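Local coordinates for translation initiation factor eIF-2B (Pyrococcus horikoshii, PDB 1VB5), which probably promotes the exchange of initiation factor 2-bound GDP for GTP, as the regulatory subunit of archaeal initiation factor 2B, at residues 144-149 against 248-253; 193-198 against 230-235; 114-119 against 166-171; 138-143 against 154-159; 186-191 against 216-221. All coordinates share one frame; numbering follows the deposited sequence.

How the contacts relate
Contacts 3, 4 and 5 are buried, every touching residue lying inside the protein, whereas contacts 1 and 2 are only partly buried. Contacts 3, 4 and 5 all reach the seven-stranded Rossmann-like sheet; contact 4 is nested within the chain loop closed by contact 3, and Thr141 joins the two. Contacts 1, 2 and 5 share the small antiparallel sheet of strands 187-188, 194-197 and 251-254. Chemistry follows place: contacts 2, 4 and 5 are aliphatic, contact 3 packs a histidine whose nitrogens are both hydrogen-bonded, and contact 1 is the polar one, with a bridging water. Contacts 1 to 4 touch the second subunit; contact 5 does not.

Contact 1. Residues 144-149 against 248-253; sequences SPDYEG and NVLFDV
Pro145 packs against the side-chain amide of Asn248, and this is the tight part of a small interface that buries 106 Å² in all. Pro145, which follows a cis peptide bond, presents CG and CD of its ring: Pro145 CD lies 3.5 Å from Asn248 OD1, and Pro145 CG stands 4.0 Å from Asn248 ND2, so the ring rests against both ends of the amide at van der Waals range. The amide is carried toward it because Asn248 CG is anti to the backbone N (chi1 179°). The other side is looser. Leu250 CD2 comes no nearer to Asp146 OD2 than 4.2 Å, and the polar link between the segments runs through water: the water donates to Asp146 OD2 at 2.8 Å and accepts from Asn248 ND2 at 3.0 Å. The same ND2 has a weak hydrogen bond to Arg237 O. With an alanine here instead of Asn248, Pro145 would probably face a gap and the water would lose the N-H it accepts from. Beyond the contact, Glu148 OE2 forms a salt bridge with Lys197, and Tyr147 makes a cation-pi contact with Arg241 of the second subunit. The arrangement joins the connection between strand 136-141 and helix 148-158 of a Rossmann-like fold to the approach to edge strand 251-254 of the small antiparallel sheet.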
# COMPACT_ATOMS: atom_id res chain seq x y z
N SER B 144 -2.62 -2.93 6.39
CA SER B 144 -1.54 -2.89 7.37
C SER B 144 -1.69 -1.65 8.25
O SER B 144 -2.21 -0.63 7.80
CB SER B 144 -0.18 -2.84 6.67
OG SER B 144 -0.02 -3.98 5.84
N PRO B 145 -1.19 -1.70 9.50
CA PRO B 145 -0.51 -2.84 10.12
C PRO B 145 -1.38 -3.71 11.03
O PRO B 145 -0.95 -4.77 11.46
CB PRO B 145 0.59 -2.15 10.92
CG PRO B 145 -0.16 -0.98 11.48
CD PRO B 145 -0.98 -0.47 10.29
N ASP B 146 -2.61 -3.26 11.31
CA ASP B 146 -3.50 -4.01 12.19
C ASP B 146 -4.41 -5.01 11.48
O ASP B 146 -5.10 -5.79 12.13
CB ASP B 146 -4.35 -3.04 13.01
CG ASP B 146 -3.50 -2.12 13.86
OD1 ASP B 146 -2.75 -2.64 14.71
OD2 ASP B 146 -3.58 -0.89 13.67
N TYR B 147 -4.42 -4.96 10.16
CA TYR B 147 -5.21 -5.87 9.35
C TYR B 147 -6.71 -5.88 9.66
O TYR B 147 -7.33 -6.94 9.72
CB TYR B 147 -4.65 -7.29 9.48
CG TYR B 147 -3.19 -7.39 9.06
CD1 TYR B 147 -2.24 -7.93 9.92
CD2 TYR B 147 -2.77 -6.91 7.82
CE1 TYR B 147 -0.89 -7.98 9.55
CE2 TYR B 147 -1.44 -6.96 7.44
CZ TYR B 147 -0.50 -7.50 8.31
OH TYR B 147 0.82 -7.55 7.94
N GLU B 148 -7.30 -4.70 9.82
CA GLU B 148 -8.74 -4.62 10.08
C GLU B 148 -9.47 -5.11 8.83
O GLU B 148 -10.66 -5.43 8.87
CB GLU B 148 -9.15 -3.17 10.40
CG GLU B 148 -8.92 -2.19 9.26
CD GLU B 148 -7.54 -1.52 9.30
OE1 GLU B 148 -6.60 -2.07 9.92
OE2 GLU B 148 -7.41 -0.42 8.70
N GLY B 149 -8.75 -5.16 7.71
CA GLY B 149 -9.36 -5.62 6.47
C GLY B 149 -9.78 -7.07 6.56
O GLY B 149 -10.74 -7.49 5.91
N ASN B 248 4.09 5.03 11.69
CA ASN B 248 2.74 4.52 11.47
C ASN B 248 1.64 5.58 11.58
O ASN B 248 0.91 5.62 12.57
CB ASN B 248 2.48 3.36 12.44
CG ASN B 248 1.08 2.77 12.32
OD1 ASN B 248 0.55 2.59 11.22
ND2 ASN B 248 0.49 2.43 13.45
N VAL B 249 1.55 6.43 10.56
CA VAL B 249 0.52 7.47 10.52
C VAL B 249 -0.70 6.72 10.01
O VAL B 249 -0.73 6.26 8.86
CB VAL B 249 0.90 8.61 9.54
CG1 VAL B 249 -0.20 9.67 9.50
CG2 VAL B 249 2.23 9.24 9.96
N LEU B 250 -1.71 6.59 10.86
CA LEU B 250 -2.91 5.83 10.53
C LEU B 250 -3.90 6.43 9.55
O LEU B 250 -4.66 5.69 8.92
CB LEU B 250 -3.64 5.45 11.82
CG LEU B 250 -2.88 4.51 12.76
CD1 LEU B 250 -3.42 4.64 14.16
CD2 LEU B 250 -3.00 3.07 12.25
N PHE B 251 -3.92 7.75 9.41
CA PHE B 251 -4.88 8.35 8.50
C PHE B 251 -4.28 9.27 7.46
O PHE B 251 -3.21 9.86 7.65
CB PHE B 251 -5.96 9.10 9.29
CG PHE B 251 -6.58 8.27 10.38
CD1 PHE B 251 -6.03 8.26 11.66
CD2 PHE B 251 -7.68 7.47 10.12
CE1 PHE B 251 -6.59 7.46 12.67
CE2 PHE B 251 -8.24 6.67 11.12
CZ PHE B 251 -7.69 6.67 12.39
N ASP B 252 -4.99 9.38 6.34
CA ASP B 252 -4.56 10.21 5.24
C ASP B 252 -5.66 11.13 4.78
O ASP B 252 -6.77 11.12 5.31
CB ASP B 252 -4.14 9.33 4.07
CG ASP B 252 -5.34 8.75 3.29
OD1 ASP B 252 -6.16 8.02 3.87
OD2 ASP B 252 -5.45 9.01 2.08
N VAL B 253 -5.35 11.91 3.75
CA VAL B 253 -6.28 12.87 3.18
C VAL B 253 -6.43 12.71 1.66
O VAL B 253 -5.44 12.70 0.93
CB VAL B 253 -5.82 14.30 3.48
CG1 VAL B 253 -6.86 15.30 2.97
CG2 VAL B 253 -5.60 14.47 4.97
O HOH W 1 -1.56 0.71 14.75

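Contact 2. Residues 193-198 against 230-235; sequences YVVNKA and GDVMLM
Val195 meets Val232 and Leu234 from the middle strand of a three-stranded antiparallel sheet, in which strand 194-197 runs between strands 187-188 and 251-254; the loop at 230-235 lies over one of its sides. The first shell is wholly aliphatic. Val195 and Val232 reach toward each other tip to tip: Val195 CG2 sits 4.0 Å from Val232 CG1 and 4.1 Å from Val232 CG2, so one methyl faces both branches of its partner. The second methyl of Val195 serves Leu234, with CG1 to Leu234 CD2 at 4.2 Å. This division of labour follows from the torsion of Val195, which sets CG1 anti to the backbone N (chi1 180°) and leaves CG2 beside that nitrogen. Leu234 starts off to the side and only its end comes near.

In the next shell, Phe251 of strand 251-254 is touched by both Val195 and Leu234, Met187 of strand 187-188 also packs against Val195, and the backbone of Asn196 bonds to that of Asp252, tying the strand from which Val195 projects to its neighbour. Leu234 also packs on Leu173 of the second subunit. The loop itself is held in place at one hydroxyl: Ser61 OG is hydrogen-bonded to both Met233 O and Met235 N.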
# COMPACT_ATOMS: atom_id res chain seq x y z
N TYR B 193 -12.52 17.57 1.66
CA TYR B 193 -11.51 16.53 1.56
C TYR B 193 -11.93 15.38 2.47
O TYR B 193 -12.66 15.58 3.45
CB TYR B 193 -10.14 17.07 1.96
CG TYR B 193 -9.53 17.99 0.91
CD1 TYR B 193 -10.24 19.08 0.41
CD2 TYR B 193 -8.24 17.76 0.42
CE1 TYR B 193 -9.68 19.92 -0.56
CE2 TYR B 193 -7.67 18.60 -0.55
CZ TYR B 193 -8.41 19.68 -1.04
OH TYR B 193 -7.88 20.50 -2.00
N VAL B 194 -11.46 14.18 2.14
CA VAL B 194 -11.81 12.99 2.91
C VAL B 194 -10.65 12.43 3.71
O VAL B 194 -9.60 12.11 3.15
CB VAL B 194 -12.34 11.88 1.98
CG1 VAL B 194 -12.76 10.66 2.80
CG2 VAL B 194 -13.51 12.40 1.16
N VAL B 195 -10.85 12.32 5.01
CA VAL B 195 -9.84 11.77 5.90
C VAL B 195 -10.23 10.31 6.12
O VAL B 195 -11.37 10.02 6.52
CB VAL B 195 -9.81 12.49 7.25
CG1 VAL B 195 -8.74 11.87 8.14
CG2 VAL B 195 -9.54 13.98 7.05
N ASN B 196 -9.31 9.40 5.85
CA ASN B 196 -9.60 7.99 6.01
C ASN B 196 -8.30 7.22 6.21
O ASN B 196 -7.22 7.80 6.14
CB ASN B 196 -10.36 7.48 4.77
CG ASN B 196 -11.05 6.15 5.02
OD1 ASN B 196 -11.78 5.99 6.00
ND2 ASN B 196 -10.83 5.19 4.14
N LYS B 197 -8.42 5.92 6.46
CA LYS B 197 -7.26 5.07 6.67
C LYS B 197 -6.16 5.35 5.64
O LYS B 197 -6.44 5.52 4.45
CB LYS B 197 -7.68 3.59 6.58
CG LYS B 197 -6.55 2.61 6.85
CD LYS B 197 -6.12 2.65 8.32
CE LYS B 197 -4.79 1.92 8.53
NZ LYS B 197 -4.82 0.53 7.99
N ALA B 198 -4.92 5.43 6.11
CA ALA B 198 -3.78 5.68 5.25
C ALA B 198 -3.81 4.71 4.07
O ALA B 198 -3.99 3.51 4.25
CB ALA B 198 -2.49 5.50 6.03
N GLY B 230 -5.98 21.29 5.34
CA GLY B 230 -4.64 21.65 5.77
C GLY B 230 -4.39 21.68 7.27
O GLY B 230 -3.23 21.71 7.69
N ASP B 231 -5.45 21.65 8.07
CA ASP B 231 -5.27 21.70 9.52
C ASP B 231 -5.58 20.39 10.23
O ASP B 231 -5.49 20.30 11.45
CB ASP B 231 -6.13 22.82 10.11
CG ASP B 231 -5.75 24.19 9.57
OD1 ASP B 231 -4.56 24.56 9.69
OD2 ASP B 231 -6.63 24.89 9.02
N VAL B 232 -5.93 19.36 9.46
CA VAL B 232 -6.26 18.06 10.04
C VAL B 232 -5.10 17.40 10.78
O VAL B 232 -3.94 17.48 10.34
CB VAL B 232 -6.76 17.09 8.95
CG1 VAL B 232 -6.96 15.70 9.54
CG2 VAL B 232 -8.06 17.61 8.36
N MET B 233 -5.41 16.76 11.90
CA MET B 233 -4.43 16.04 12.71
C MET B 233 -4.56 14.56 12.36
O MET B 233 -5.63 13.97 12.54
CB MET B 233 -4.71 16.22 14.20
CG MET B 233 -4.41 17.59 14.77
SD MET B 233 -4.98 17.74 16.50
CE MET B 233 -3.66 16.88 17.40
N LEU B 234 -3.48 13.95 11.88
CA LEU B 234 -3.49 12.53 11.53
C LEU B 234 -2.85 11.74 12.66
O LEU B 234 -1.64 11.81 12.88
CB LEU B 234 -2.74 12.31 10.21
CG LEU B 234 -3.26 13.12 9.02
CD1 LEU B 234 -2.37 12.88 7.81
CD2 LEU B 234 -4.70 12.74 8.72
N MET B 235 -3.67 10.97 13.37
CA MET B 235 -3.22 10.17 14.51
C MET B 235 -2.20 9.10 14.13
O MET B 235 -2.23 8.53 13.04
CB MET B 235 -4.44 9.53 15.20
CG MET B 235 -4.12 8.84 16.52
SD MET B 235 -5.60 8.29 17.41
CE MET B 235 -5.76 6.59 16.84

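Contact 3. Residues 114-119 against 166-171; sequences ITHSFS and ITDAQM
The imidazole of His116 has Met171 SD over one face, the CB of its own neighbour Ser117 over the opposite face toward the rim, and Asp168 OD1 at its edge, in plane. This cluster lies at the C-terminal ends of parallel strands 111-115 and 163-166, where a Rossmann-like fold gathers its loops. The sulfur-aromatic contact is clear: Met171 SD is 4.4 Å from the centroid of the His116 ring and 27° off its normal, nearest to ND1 at 4.0 Å. The carboxylate stands nearly upright to the ring, the planes 89° apart, with Asp168 OD1 4.0 Å from His116 CE1. Its own bonds lie elsewhere, OD2 accepting from Ser144 N. The ring cannot turn easily, since ND1 is hydrogen-bonded to Thr141 OG1 and NE2 to Ala198 O. A leucine in place of His116 would probably leave Thr141 and Ala198 without these partners and Met171 without a ring to cover. Met171 also packs on Leu202 and Leu203 of helix 200-209, while Asp168 packs on Ala169 of the second subunit. Farther from the ring, Ile114 also touches the second segment, its CD1 4.2 Å from Met171 O.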
# COMPACT_ATOMS: atom_id res chain seq x y z
N ILE B 114 -14.21 -2.51 -5.05
CA ILE B 114 -12.93 -2.54 -4.36
C ILE B 114 -13.03 -1.56 -3.21
O ILE B 114 -13.63 -0.49 -3.34
CB ILE B 114 -11.75 -2.14 -5.29
CG1 ILE B 114 -10.43 -2.33 -4.55
CG2 ILE B 114 -11.89 -0.70 -5.75
CD1 ILE B 114 -9.20 -2.31 -5.46
N THR B 115 -12.46 -1.93 -2.07
CA THR B 115 -12.50 -1.08 -0.89
C THR B 115 -11.19 -1.23 -0.13
O THR B 115 -10.35 -2.06 -0.47
CB THR B 115 -13.71 -1.46 0.02
OG1 THR B 115 -13.86 -0.47 1.05
CG2 THR B 115 -13.51 -2.83 0.65
N HIS B 116 -11.03 -0.41 0.91
CA HIS B 116 -9.81 -0.41 1.72
C HIS B 116 -10.19 -0.25 3.19
O HIS B 116 -11.16 0.43 3.51
CB HIS B 116 -8.90 0.74 1.25
CG HIS B 116 -7.67 0.94 2.07
ND1 HIS B 116 -6.75 -0.06 2.30
CD2 HIS B 116 -7.19 2.04 2.70
CE1 HIS B 116 -5.77 0.41 3.05
NE2 HIS B 116 -6.01 1.68 3.30
N SER B 117 -9.44 -0.91 4.06
CA SER B 117 -9.68 -0.86 5.50
C SER B 117 -11.06 -1.41 5.88
O SER B 117 -11.70 -2.10 5.09
CB SER B 117 -9.52 0.57 6.01
OG SER B 117 -9.51 0.61 7.42
N PHE B 118 -11.52 -1.09 7.09
CA PHE B 118 -12.82 -1.55 7.57
C PHE B 118 -13.74 -0.40 7.92
O PHE B 118 -13.36 0.53 8.64
CB PHE B 118 -12.68 -2.46 8.80
CG PHE B 118 -14.00 -2.90 9.38
CD1 PHE B 118 -14.79 -3.83 8.73
CD2 PHE B 118 -14.48 -2.32 10.56
CE1 PHE B 118 -16.05 -4.20 9.23
CE2 PHE B 118 -15.74 -2.67 11.08
CZ PHE B 118 -16.52 -3.61 10.41
N SER B 119 -14.97 -0.46 7.42
CA SER B 119 -15.99 0.54 7.68
C SER B 119 -17.32 -0.17 7.83
O SER B 119 -17.80 -0.79 6.88
CB SER B 119 -16.07 1.52 6.50
OG SER B 119 -17.28 2.26 6.54
N ILE B 166 -6.37 -8.64 -0.90
CA ILE B 166 -5.07 -8.28 -1.46
C ILE B 166 -4.29 -7.49 -0.42
O ILE B 166 -4.82 -7.13 0.63
CB ILE B 166 -5.22 -7.40 -2.75
CG1 ILE B 166 -5.86 -6.05 -2.40
CG2 ILE B 166 -6.07 -8.12 -3.78
CD1 ILE B 166 -6.01 -5.09 -3.60
N THR B 167 -3.01 -7.23 -0.70
CA THR B 167 -2.18 -6.44 0.20
C THR B 167 -2.41 -4.99 -0.22
O THR B 167 -2.88 -4.75 -1.33
CB THR B 167 -0.69 -6.76 0.03
OG1 THR B 167 -0.30 -6.47 -1.31
CG2 THR B 167 -0.42 -8.24 0.33
N ASP B 168 -2.09 -4.04 0.65
CA ASP B 168 -2.31 -2.63 0.31
C ASP B 168 -1.56 -2.20 -0.97
O ASP B 168 -2.10 -1.47 -1.80
CB ASP B 168 -1.88 -1.72 1.47
CG ASP B 168 -2.55 -2.09 2.81
OD1 ASP B 168 -3.55 -2.85 2.80
OD2 ASP B 168 -2.08 -1.62 3.87
N ALA B 169 -0.33 -2.67 -1.13
CA ALA B 169 0.48 -2.29 -2.29
C ALA B 169 -0.07 -2.79 -3.63
O ALA B 169 0.41 -2.39 -4.69
CB ALA B 169 1.92 -2.77 -2.09
N GLN B 170 -1.07 -3.67 -3.59
CA GLN B 170 -1.65 -4.20 -4.82
C GLN B 170 -2.88 -3.42 -5.31
O GLN B 170 -3.46 -3.76 -6.34
CB GLN B 170 -2.02 -5.67 -4.63
CG GLN B 170 -0.87 -6.66 -4.78
CD GLN B 170 -1.31 -8.09 -4.45
OE1 GLN B 170 -1.31 -8.50 -3.30
NE2 GLN B 170 -1.71 -8.83 -5.47
N MET B 171 -3.28 -2.39 -4.58
CA MET B 171 -4.46 -1.59 -4.94
C MET B 171 -4.43 -1.07 -6.37
O MET B 171 -5.48 -1.01 -7.02
CB MET B 171 -4.64 -0.42 -3.97
CG MET B 171 -5.02 -0.87 -2.57
SD MET B 171 -5.52 0.49 -1.49
CE MET B 171 -3.97 1.40 -1.30

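Contact 4. Residues 138-143 against 154-159; sequences VILTES and RELEFS
One residue past the place where Leu140 meets Leu156, Thr141 OG1 is gripped by several groups: it shares a hydrogen bond of 3.0 Å with Ser143 OG, in which either could be the donor, takes a weak bond from Ser117 N, and is also the partner of the His116 ring. These bonds tie down the end of strand 136-141; the contact with the helix is made by the hydrocarbon side chains before it. Leu140 and Leu156 reach toward each other tip to tip, and Leu140 CD2 comes to 3.5 Å of Leu156 CD1, a close approach for two methyl groups. Leu140 CG is wedged with the backbone N on one flank and the carbonyl carbon on the other (chi1 60°), and its chi2 of 102° is away from a staggered value, so the side chain appears somewhat strained. Val138, two residues earlier and pointing to the same side, crosses Leu156 at about a right angle; Val138 CB and CG1 are both 4.1 Å from Leu156 CD1. A single methyl of the helix is therefore met by both strand residues. Glu155 forms a salt bridge with Arg127, while Leu156 also packs on Leu123 and Ile126 of helix 120-131 and on Phe163. Strand 136-141, helix 148-158 and strand 163-166 form a beta-alpha-beta crossover, and this contact packs its helix against its first strand.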
# COMPACT_ATOMS: atom_id res chain seq x y z
N VAL B 138 -16.30 -8.58 -4.25
CA VAL B 138 -15.58 -7.54 -3.55
C VAL B 138 -14.07 -7.80 -3.48
O VAL B 138 -13.63 -8.92 -3.26
CB VAL B 138 -16.11 -7.38 -2.11
CG1 VAL B 138 -15.36 -6.25 -1.40
CG2 VAL B 138 -17.60 -7.10 -2.14
N ILE B 139 -13.30 -6.74 -3.68
CA ILE B 139 -11.85 -6.82 -3.59
C ILE B 139 -11.55 -5.90 -2.42
O ILE B 139 -11.97 -4.75 -2.40
CB ILE B 139 -11.15 -6.30 -4.87
CG1 ILE B 139 -11.57 -7.14 -6.07
CG2 ILE B 139 -9.64 -6.35 -4.69
CD1 ILE B 139 -11.13 -6.58 -7.41
N LEU B 140 -10.84 -6.42 -1.42
CA LEU B 140 -10.51 -5.62 -0.25
C LEU B 140 -9.07 -5.85 0.19
O LEU B 140 -8.49 -6.89 -0.08
CB LEU B 140 -11.47 -5.98 0.88
CG LEU B 140 -11.42 -7.44 1.32
CD1 LEU B 140 -10.61 -7.55 2.61
CD2 LEU B 140 -12.83 -7.95 1.53
N THR B 141 -8.51 -4.86 0.88
CA THR B 141 -7.13 -4.94 1.34
C THR B 141 -7.07 -5.45 2.77
O THR B 141 -8.01 -5.24 3.54
CB THR B 141 -6.45 -3.56 1.31
OG1 THR B 141 -7.09 -2.69 2.27
CG2 THR B 141 -6.56 -2.94 -0.06
N GLU B 142 -5.97 -6.11 3.12
CA GLU B 142 -5.79 -6.62 4.47
C GLU B 142 -5.65 -5.44 5.43
O GLU B 142 -6.02 -5.53 6.60
CB GLU B 142 -4.55 -7.52 4.53
CG GLU B 142 -3.25 -6.82 4.19
CD GLU B 142 -2.10 -7.80 4.00
OE1 GLU B 142 -0.95 -7.34 3.75
OE2 GLU B 142 -2.33 -9.03 4.09
N SER B 143 -5.11 -4.33 4.91
CA SER B 143 -4.93 -3.08 5.65
C SER B 143 -3.88 -3.07 6.76
O SER B 143 -4.23 -3.16 7.95
CB SER B 143 -6.26 -2.61 6.24
OG SER B 143 -7.28 -2.60 5.25
N ARG B 154 -13.98 -11.55 7.21
CA ARG B 154 -14.70 -12.48 8.08
C ARG B 154 -16.20 -12.18 8.02
O ARG B 154 -17.03 -13.09 7.99
CB ARG B 154 -14.25 -12.34 9.55
CG ARG B 154 -13.00 -13.15 9.97
CD ARG B 154 -11.76 -12.72 9.22
NE ARG B 154 -10.55 -12.69 10.04
CZ ARG B 154 -10.39 -11.96 11.15
NH1 ARG B 154 -11.38 -11.20 11.61
NH2 ARG B 154 -9.23 -11.98 11.79
N GLU B 155 -16.54 -10.89 8.00
CA GLU B 155 -17.94 -10.48 7.96
C GLU B 155 -18.60 -10.78 6.62
O GLU B 155 -19.76 -11.18 6.58
CB GLU B 155 -18.06 -8.99 8.28
CG GLU B 155 -17.61 -8.62 9.69
CD GLU B 155 -18.51 -9.20 10.77
OE1 GLU B 155 -18.11 -9.17 11.95
OE2 GLU B 155 -19.62 -9.68 10.45
N LEU B 156 -17.85 -10.58 5.53
CA LEU B 156 -18.39 -10.84 4.20
C LEU B 156 -18.61 -12.33 4.02
O LEU B 156 -19.54 -12.76 3.34
CB LEU B 156 -17.42 -10.32 3.12
CG LEU B 156 -17.31 -8.80 2.96
CD1 LEU B 156 -16.28 -8.47 1.89
CD2 LEU B 156 -18.67 -8.23 2.57
N GLU B 157 -17.73 -13.12 4.64
CA GLU B 157 -17.84 -14.57 4.57
C GLU B 157 -19.10 -14.99 5.33
O GLU B 157 -19.86 -15.84 4.87
CB GLU B 157 -16.61 -15.21 5.20
CG GLU B 157 -16.50 -16.70 5.00
CD GLU B 157 -15.16 -17.24 5.49
OE1 GLU B 157 -14.89 -17.12 6.71
OE2 GLU B 157 -14.38 -17.76 4.66
N PHE B 158 -19.33 -14.37 6.48
CA PHE B 158 -20.51 -14.67 7.30
C PHE B 158 -21.77 -14.43 6.46
O PHE B 158 -22.72 -15.21 6.51
CB PHE B 158 -20.53 -13.75 8.53
CG PHE B 158 -21.72 -13.97 9.44
CD1 PHE B 158 -21.68 -14.94 10.43
CD2 PHE B 158 -22.86 -13.18 9.31
CE1 PHE B 158 -22.77 -15.13 11.29
CE2 PHE B 158 -23.96 -13.36 10.16
CZ PHE B 158 -23.91 -14.34 11.15
N SER B 159 -21.76 -13.37 5.67
CA SER B 159 -22.91 -13.01 4.85
C SER B 159 -23.02 -13.73 3.51
O SER B 159 -23.99 -13.55 2.78
CB SER B 159 -22.91 -11.49 4.63
OG SER B 159 -22.98 -10.80 5.86

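Contact 5. Residues 186-191 against 216-221; sequences DMITKD and VAAETY
Ile188 and Ala218 are the closest pair of the two backbones, their CA atoms 7.7 Å apart, which leaves room for side chains between them. Strand 187-188 is an edge of the small antiparallel sheet and enters it through a classic beta bulge: Asp186 and Met187 both face Val195, and the backbone of Val195 is hydrogen-bonded to each of them. Strand 214-217 belongs instead to the large, mostly parallel Rossmann-like sheet, so the contact packs one sheet on the other. Ile188 is the one residue of its segment that reaches across. Its CG1 lies beside the backbone N and anti to the carbonyl carbon (chi1 -60°), placing Ile188 CG1 3.9 Å from Ala218 CB, and its CD1 is 4.0 Å from the same methyl. Ile188 CD1 also lies 4.2 Å from Val216 CG1. Val216 and Ala218 point toward the isoleucine while Ala217, between them, points away, as expected of an extended chain. Val194 packs on both Ile188 and Val216. Past the contact the chain turns: Thr189 OG1, which also bonds Tyr193 N, donates to Asp191 OD1 at 2.6 Å, meeting that oxygen nearly along its C-O axis.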
# COMPACT_ATOMS: atom_id res chain seq x y z
N ASP B 186 -13.43 8.83 8.07
CA ASP B 186 -13.35 9.16 9.48
C ASP B 186 -13.73 10.63 9.63
O ASP B 186 -14.13 11.08 10.70
CB ASP B 186 -11.92 8.93 9.99
CG ASP B 186 -11.54 7.47 9.97
OD1 ASP B 186 -11.98 6.71 10.86
OD2 ASP B 186 -10.80 7.06 9.04
N MET B 187 -13.62 11.38 8.53
CA MET B 187 -13.96 12.79 8.54
C MET B 187 -14.05 13.39 7.14
O MET B 187 -13.27 13.03 6.25
CB MET B 187 -12.93 13.59 9.34
CG MET B 187 -13.18 15.09 9.34
SD MET B 187 -11.87 16.11 10.05
CE MET B 187 -11.67 15.36 11.67
N ILE B 188 -15.01 14.29 6.95
CA ILE B 188 -15.15 15.00 5.69
C ILE B 188 -14.85 16.42 6.16
O ILE B 188 -15.62 17.01 6.92
CB ILE B 188 -16.59 14.96 5.13
CG1 ILE B 188 -17.03 13.51 4.86
CG2 ILE B 188 -16.66 15.80 3.86
CD1 ILE B 188 -16.16 12.75 3.86
N THR B 189 -13.71 16.97 5.73
CA THR B 189 -13.32 18.31 6.15
C THR B 189 -14.29 19.36 5.64
O THR B 189 -15.16 19.08 4.82
CB THR B 189 -11.89 18.66 5.67
OG1 THR B 189 -11.85 18.68 4.24
CG2 THR B 189 -10.89 17.64 6.17
N LYS B 190 -14.13 20.58 6.15
CA LYS B 190 -14.98 21.69 5.76
C LYS B 190 -14.85 21.99 4.26
O LYS B 190 -15.82 22.38 3.62
CB LYS B 190 -14.60 22.94 6.56
CG LYS B 190 -15.52 24.11 6.32
CD LYS B 190 -15.05 25.37 7.02
CE LYS B 190 -15.98 26.53 6.72
NZ LYS B 190 -15.51 27.81 7.34
N ASP B 191 -13.65 21.82 3.71
CA ASP B 191 -13.45 22.09 2.29
C ASP B 191 -13.68 20.89 1.36
O ASP B 191 -13.33 20.92 0.19
CB ASP B 191 -12.06 22.73 2.05
CG ASP B 191 -10.92 21.99 2.76
OD1 ASP B 191 -11.19 21.13 3.62
OD2 ASP B 191 -9.75 22.30 2.46
N VAL B 216 -17.36 7.71 -1.59
CA VAL B 216 -17.06 7.73 -0.17
C VAL B 216 -18.37 7.66 0.60
O VAL B 216 -19.31 8.40 0.31
CB VAL B 216 -16.31 9.02 0.22
CG1 VAL B 216 -16.12 9.08 1.74
CG2 VAL B 216 -14.97 9.07 -0.50
N ALA B 217 -18.45 6.76 1.58
CA ALA B 217 -19.66 6.62 2.38
C ALA B 217 -19.43 7.30 3.72
O ALA B 217 -18.57 6.87 4.50
CB ALA B 217 -19.98 5.14 2.59
N ALA B 218 -20.18 8.36 3.99
CA ALA B 218 -20.02 9.07 5.25
C ALA B 218 -21.32 9.68 5.75
O ALA B 218 -21.92 10.51 5.08
CB ALA B 218 -18.97 10.16 5.09
N GLU B 219 -21.76 9.26 6.94
CA GLU B 219 -22.97 9.81 7.50
C GLU B 219 -22.68 11.28 7.82
O GLU B 219 -21.52 11.66 8.01
CB GLU B 219 -23.39 9.08 8.79
CG GLU B 219 -23.84 7.65 8.57
CD GLU B 219 -22.70 6.64 8.62
OE1 GLU B 219 -21.53 7.05 8.45
OE2 GLU B 219 -22.97 5.44 8.84
N THR B 220 -23.74 12.08 7.87
CA THR B 220 -23.62 13.50 8.16
C THR B 220 -22.86 13.84 9.45
O THR B 220 -22.22 14.88 9.53
CB THR B 220 -25.04 14.13 8.19
OG1 THR B 220 -25.45 14.39 6.84
CG2 THR B 220 -25.06 15.41 8.99
N TYR B 221 -22.93 12.97 10.46
CA TYR B 221 -22.23 13.26 11.70
C TYR B 221 -20.72 13.05 11.55
O TYR B 221 -19.97 13.20 12.51
CB TYR B 221 -22.80 12.43 12.87
CG TYR B 221 -22.61 10.94 12.77
CD1 TYR B 221 -21.38 10.35 13.06
CD2 TYR B 221 -23.65 10.11 12.37
CE1 TYR B 221 -21.19 8.98 12.95
CE2 TYR B 221 -23.48 8.73 12.25
CZ TYR B 221 -22.24 8.17 12.54
OH TYR B 221 -22.05 6.81 12.41